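Local coordinates for protein response regulator FixJ (Bradyrhizobium japonicum, PDB 5XSO) that acts as the response regulator of an oxygen-sensing two-component system and, once activated by FixL, induces expression of the nitrogen-fixation regulators nifA and fixK, at residues 24-27 against 28-32; 72-75 against 76-80; 183-186 against 187-190. All coordinates share one frame; numbering follows the deposited sequence.

Contact 1 of 3, residues 24-27 against 28-32; sequences AAMR and DSLNF. With GOL (glycerol), chain D.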
# COMPACT_ATOMS: atom_id res chain seq x y z
N ALA A 24 15.60 -17.79 15.97
CA ALA A 24 16.17 -18.68 14.97
C ALA A 24 15.27 -19.90 14.70
O ALA A 24 15.13 -20.33 13.56
CB ALA A 24 17.57 -19.13 15.43
N ALA A 25 14.67 -20.47 15.75
CA ALA A 25 13.88 -21.69 15.55
C ALA A 25 12.59 -21.39 14.78
O ALA A 25 12.14 -22.22 13.99
CB ALA A 25 13.54 -22.34 16.89
N MET A 26 11.98 -20.21 15.02
CA MET A 26 10.85 -19.79 14.18
C MET A 26 11.28 -19.63 12.73
O MET A 26 10.58 -20.10 11.82
CB MET A 26 10.23 -18.47 14.66
CG MET A 26 9.52 -18.63 16.02
SD MET A 26 7.92 -19.51 15.77
CE MET A 26 7.27 -18.73 14.31
N ARG A 27 12.40 -18.91 12.49
CA ARG A 27 12.88 -18.73 11.11
C ARG A 27 13.10 -20.07 10.44
O ARG A 27 12.65 -20.28 9.31
CB ARG A 27 14.18 -17.90 11.06
CG ARG A 27 13.90 -16.39 11.45
CD ARG A 27 15.12 -15.47 11.07
NE ARG A 27 16.41 -16.02 11.49
CZ ARG A 27 16.96 -15.82 12.68
NH1 ARG A 27 16.34 -15.08 13.60
NH2 ARG A 27 18.13 -16.35 12.96
N ASP A 28 13.77 -21.00 11.12
CA ASP A 28 13.97 -22.32 10.52
C ASP A 28 12.65 -23.02 10.23
O ASP A 28 12.49 -23.65 9.18
CB ASP A 28 14.81 -23.24 11.44
CG ASP A 28 16.29 -22.93 11.40
OD1 ASP A 28 16.74 -22.21 10.49
OD2 ASP A 28 16.97 -23.41 12.33
N SER A 29 11.72 -22.96 11.17
CA SER A 29 10.44 -23.66 11.01
C SER A 29 9.58 -23.05 9.90
O SER A 29 8.96 -23.78 9.11
CB SER A 29 9.66 -23.57 12.36
OG SER A 29 8.39 -24.18 12.24
N LEU A 30 9.51 -21.71 9.84
CA LEU A 30 8.84 -21.04 8.72
C LEU A 30 9.54 -21.34 7.41
O LEU A 30 8.87 -21.56 6.39
CB LEU A 30 8.81 -19.53 8.95
CG LEU A 30 7.92 -19.24 10.16
CD1 LEU A 30 7.96 -17.75 10.41
CD2 LEU A 30 6.51 -19.69 9.89
N ASN A 31 10.87 -21.24 7.39
CA ASN A 31 11.64 -21.51 6.17
C ASN A 31 11.18 -22.86 5.61
O ASN A 31 10.83 -22.99 4.43
CB ASN A 31 13.14 -21.49 6.50
CG ASN A 31 14.06 -21.04 5.31
OD1 ASN A 31 13.59 -20.74 4.22
ND2 ASN A 31 15.39 -21.04 5.53
N PHE A 32 11.16 -23.87 6.47
CA PHE A 32 10.87 -25.22 6.00
C PHE A 32 9.42 -25.34 5.51
O PHE A 32 9.17 -25.83 4.39
CB PHE A 32 11.18 -26.24 7.09
CG PHE A 32 11.25 -27.64 6.57
CD1 PHE A 32 10.13 -28.49 6.68
CD2 PHE A 32 12.41 -28.10 5.90
CE1 PHE A 32 10.21 -29.83 6.15
CE2 PHE A 32 12.48 -29.44 5.35
CZ PHE A 32 11.38 -30.28 5.50
C1 GOL D . 18.02 -20.57 8.03
O1 GOL D . 16.79 -21.23 8.34
C2 GOL D . 18.06 -19.27 8.83
O2 GOL D . 19.36 -18.71 8.77
C3 GOL D . 17.07 -18.29 8.22
O3 GOL D . 17.03 -17.17 9.08
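Asn31 N donates to Arg27 O at 2.8 Å, and one turn earlier Asp28 N reaches Ala24 O at 2.9 Å. Leu30 N to Met26 O is the straightest of the set, at 176°; Ser29 N uses Ala25 O. The side chains of Arg27, Asp28 and Asn31 share a glycerol, probably from the crystallisation liquor; Ser29 OG bonds to another. Arg27 NE gives its N-H to glycerol O3 at 2.7 Å, at the guanidinium edge and in its plane, while NH1 bonds to Asp21 O. Chi3 (-47°) bends the arginine and lays the rim of one guanidinium face over Ala24 CA. Helix 24-36 is the first crossover of the CheY-like receiver domain, between strands 16-20 and 40-44, and Asp21 and Asp22 beside it are probable magnesium ligands. Cut back to an alanine, Arg27 would probably leave Asp21 O without its arginine donor and uncover the flank of Ala24. Glycerol O1 accepts from Asn31 ND2 at 3.1 Å, the amide swung there by chi1 -151°, and its very short 2.4 Å to Asp28 OD1 is doubtful. One turn apart, facing the sheet, Met26 CE meets Leu30 CD1 at 4.1 Å, both side chains resting on Met92 of strand 89-93.

Contact 2 of 3, residues 72-75 against 76-80; sequences DGIE and LLKRM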
# COMPACT_ATOMS: atom_id res chain seq x y z
N ASP A 72 8.49 -3.35 16.41
CA ASP A 72 7.33 -4.12 16.84
C ASP A 72 6.24 -4.03 15.77
O ASP A 72 6.41 -3.36 14.74
CB ASP A 72 6.86 -3.62 18.21
CG ASP A 72 6.12 -2.30 18.15
OD1 ASP A 72 6.01 -1.70 17.07
OD2 ASP A 72 5.64 -1.85 19.23
N GLY A 73 5.11 -4.67 15.99
CA GLY A 73 4.08 -4.67 14.97
C GLY A 73 3.63 -3.28 14.57
O GLY A 73 3.40 -3.01 13.38
N ILE A 74 3.48 -2.38 15.55
CA ILE A 74 3.05 -1.02 15.26
C ILE A 74 4.10 -0.29 14.43
O ILE A 74 3.78 0.39 13.45
CB ILE A 74 2.76 -0.25 16.56
CG1 ILE A 74 1.47 -0.77 17.21
CG2 ILE A 74 2.66 1.27 16.29
CD1 ILE A 74 1.22 -0.12 18.56
N GLU A 75 5.37 -0.39 14.84
CA GLU A 75 6.41 0.39 14.17
C GLU A 75 6.60 -0.09 12.74
O GLU A 75 6.71 0.72 11.80
CB GLU A 75 7.71 0.31 14.96
CG GLU A 75 8.84 1.29 14.49
CD GLU A 75 8.44 2.78 14.49
OE1 GLU A 75 8.63 3.46 15.53
OE2 GLU A 75 7.97 3.28 13.44
N LEU A 76 6.63 -1.42 12.56
CA LEU A 76 6.71 -2.00 11.23
C LEU A 76 5.61 -1.45 10.33
O LEU A 76 5.88 -0.93 9.24
CB LEU A 76 6.60 -3.52 11.33
CG LEU A 76 6.62 -4.22 9.98
CD1 LEU A 76 7.94 -3.96 9.33
CD2 LEU A 76 6.33 -5.73 10.14
N LEU A 77 4.37 -1.51 10.81
CA LEU A 77 3.25 -1.00 10.01
C LEU A 77 3.39 0.50 9.74
O LEU A 77 3.16 0.95 8.61
CB LEU A 77 1.93 -1.31 10.71
CG LEU A 77 1.15 -2.53 10.21
CD1 LEU A 77 0.70 -2.26 8.78
CD2 LEU A 77 1.99 -3.79 10.28
N LYS A 78 3.79 1.28 10.74
CA LYS A 78 3.97 2.72 10.50
C LYS A 78 5.01 2.97 9.41
O LYS A 78 4.78 3.78 8.50
CB LYS A 78 4.34 3.44 11.80
CG LYS A 78 3.12 3.63 12.68
CD LYS A 78 3.34 4.56 13.85
CE LYS A 78 2.13 4.56 14.79
NZ LYS A 78 2.41 5.13 16.14
N ARG A 79 6.14 2.26 9.45
CA ARG A 79 7.15 2.43 8.40
C ARG A 79 6.65 1.94 7.04
O ARG A 79 6.92 2.57 6.01
CB ARG A 79 8.45 1.70 8.76
CG ARG A 79 9.08 2.08 10.11
CD ARG A 79 9.90 3.36 10.06
NE ARG A 79 11.30 3.12 10.42
CZ ARG A 79 11.75 2.96 11.67
NH1 ARG A 79 10.90 3.00 12.70
NH2 ARG A 79 13.04 2.76 11.90
N MET A 80 5.95 0.80 7.00
CA MET A 80 5.54 0.25 5.71
C MET A 80 4.62 1.19 4.97
O MET A 80 4.73 1.33 3.75
CB MET A 80 4.90 -1.13 5.90
CG MET A 80 5.96 -2.07 6.34
SD MET A 80 6.93 -2.52 4.85
CE MET A 80 5.83 -3.69 4.00
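Backbone N-H groups of Leu76, Leu77, Lys78 and Arg79 bond four residues back to the carbonyls of Asp72, Gly73, Ile74 and Glu75, the first turns of helix 73-82, with Leu76 N to Asp72 O the straightest at 172°. Asp72 caps this end with its side chain too: OD1 takes the N-H of Glu75 at 2.7 Å, nearly head-on to the carboxylate C-O bond. Further along, Glu75 and Arg79 form an i to i+4 salt bridge, OE2 to NH1 at 3.0 Å. Chi2 of 57° bends the glutamate along the helix toward Arg79, and chi2 and chi3 bend the arginine to meet it; the guanidinium offers its NH1 edge to the acid, whose plane is turned 70° from its own. Ile74 and Lys78 run alongside each other, the methyl CG2 lying 3.7 Å from CE of the extended lysine. Leu76 and Leu77 turn elsewhere, Leu76 onto Phe50 of helix 47-53 and Leu77 onto Ile89 of strand 89-93. Gly73 also bonds through its backbone to Val66, just beyond strand 61-65. An aspartate N-cap opening a helix between two parallel strands is the arrangement here, in the beta-alpha-beta crossover 61-65, 73-82, 89-93 of the receiver domain.

Contact 3 of 3, residues 183-186 against 187-190; sequences TIEV and YRAN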
# COMPACT_ATOMS: atom_id res chain seq x y z
N THR A 183 -9.79 32.81 -17.13
CA THR A 183 -8.73 31.80 -17.03
C THR A 183 -9.26 30.40 -16.83
O THR A 183 -8.46 29.46 -16.79
CB THR A 183 -7.71 32.14 -15.90
OG1 THR A 183 -8.38 32.17 -14.63
CG2 THR A 183 -7.06 33.53 -16.14
N ILE A 184 -10.58 30.21 -16.67
CA ILE A 184 -11.08 28.87 -16.33
C ILE A 184 -10.78 27.87 -17.45
O ILE A 184 -10.30 26.74 -17.19
CB ILE A 184 -12.58 28.91 -16.00
CG1 ILE A 184 -12.85 29.84 -14.78
CG2 ILE A 184 -13.12 27.41 -15.78
CD1 ILE A 184 -12.20 29.40 -13.43
N GLU A 185 -11.04 28.26 -18.68
CA GLU A 185 -10.77 27.32 -19.78
C GLU A 185 -9.28 27.14 -19.99
O GLU A 185 -8.87 26.09 -20.50
CB GLU A 185 -11.42 27.78 -21.08
CG GLU A 185 -12.93 27.65 -21.04
CD GLU A 185 -13.39 26.20 -21.18
OE1 GLU A 185 -14.41 25.83 -20.59
OE2 GLU A 185 -12.72 25.43 -21.89
N VAL A 186 -8.46 28.14 -19.66
CA VAL A 186 -7.00 27.95 -19.74
C VAL A 186 -6.57 26.86 -18.77
O VAL A 186 -5.83 25.94 -19.14
CB VAL A 186 -6.26 29.27 -19.46
CG1 VAL A 186 -4.69 29.04 -19.43
CG2 VAL A 186 -6.72 30.35 -20.47
N TYR A 187 -7.04 26.96 -17.53
CA TYR A 187 -6.69 25.95 -16.56
C TYR A 187 -7.29 24.61 -16.92
O TYR A 187 -6.62 23.58 -16.73
CB TYR A 187 -7.14 26.38 -15.15
CG TYR A 187 -6.34 27.57 -14.61
CD1 TYR A 187 -4.94 27.63 -14.74
CD2 TYR A 187 -6.99 28.63 -13.98
CE1 TYR A 187 -4.17 28.73 -14.18
CE2 TYR A 187 -6.29 29.72 -13.45
CZ TYR A 187 -4.88 29.76 -13.56
OH TYR A 187 -4.17 30.81 -13.03
N ARG A 188 -8.55 24.59 -17.40
CA ARG A 188 -9.13 23.30 -17.80
C ARG A 188 -8.21 22.61 -18.83
O ARG A 188 -7.96 21.38 -18.77
CB ARG A 188 -10.51 23.55 -18.42
CG ARG A 188 -11.17 22.19 -18.86
CD ARG A 188 -11.98 22.37 -20.15
NE ARG A 188 -12.58 21.06 -20.55
CZ ARG A 188 -13.79 20.66 -20.18
NH1 ARG A 188 -14.54 21.38 -19.29
NH2 ARG A 188 -14.24 19.48 -20.64
N ALA A 189 -7.82 23.37 -19.85
CA ALA A 189 -6.98 22.78 -20.92
C ALA A 189 -5.68 22.23 -20.33
O ALA A 189 -5.22 21.12 -20.72
CB ALA A 189 -6.65 23.80 -21.99
N ASN A 190 -5.05 22.99 -19.43
CA ASN A 190 -3.84 22.50 -18.77
C ASN A 190 -4.11 21.25 -17.95
O ASN A 190 -3.27 20.32 -17.93
CB ASN A 190 -3.25 23.56 -17.83
CG ASN A 190 -2.77 24.84 -18.55
OD1 ASN A 190 -2.50 25.90 -17.90
ND2 ASN A 190 -2.74 24.80 -19.86
O HOH W 1 -14.17 24.10 -18.29
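Glu185 OE1 is gripped by two donors: a water that gives it a proton at 2.9 Å and, from helix 170-177, Asn170 ND2. The same water accepts from Arg188 NH1 at 2.9 Å, lying at the guanidinium edge in its plane, and so couples the two charged side chains without a direct salt bridge. The side chains lie side by side, their end-group planes 15° apart, yet Glu185 OE2 lies well out of the guanidinium plane, 4.6 Å from Arg188 NE: no N-H points at it, and the attraction there is charge alone. Bent at chi2 (-75°), the glutamate brings OE2 to within 3.6 Å of Arg188 CD. On another flank Thr183 and Tyr187 lie side by side: OG1, set between backbone N and carbonyl carbon by chi1 61°, meets ring atom CE2 at 3.4 Å, while its hydrogen bond goes to Ser180 O. The ring continues onto Arg156, Glu157 and Val160 of helix 155-166. Beneath run the backbone bonds, Arg188 N to Ile184 O the shortest at 2.8 Å, and Ile184 packs its side chain on Ile173 and Ala174. Helix 184-195 thus sits against both preceding helices, as the recognition helix does in the helix-turn-helix of LuxR-family DNA-binding domains.

From the N terminus, contact 1 comes first on helix 24-36, contact 2 follows on helix 73-82, and contact 3 lies later on helix 184-195. Each is local to a single helix and closes no long loop; they stand in series, with no nesting and no crossing. Contacts 1 and 2 belong to the first and third crossovers of the five-stranded parallel sheet, with helix 47-53 in the one between, their centres about 22 Å apart and their nearest atoms about 12 Å. Contact 3 lies in the DNA-binding domain, its centre about 60 Å from that of contact 1 and 43 Å from that of contact 2, and helix 119-138 leads out of the receiver domain toward it.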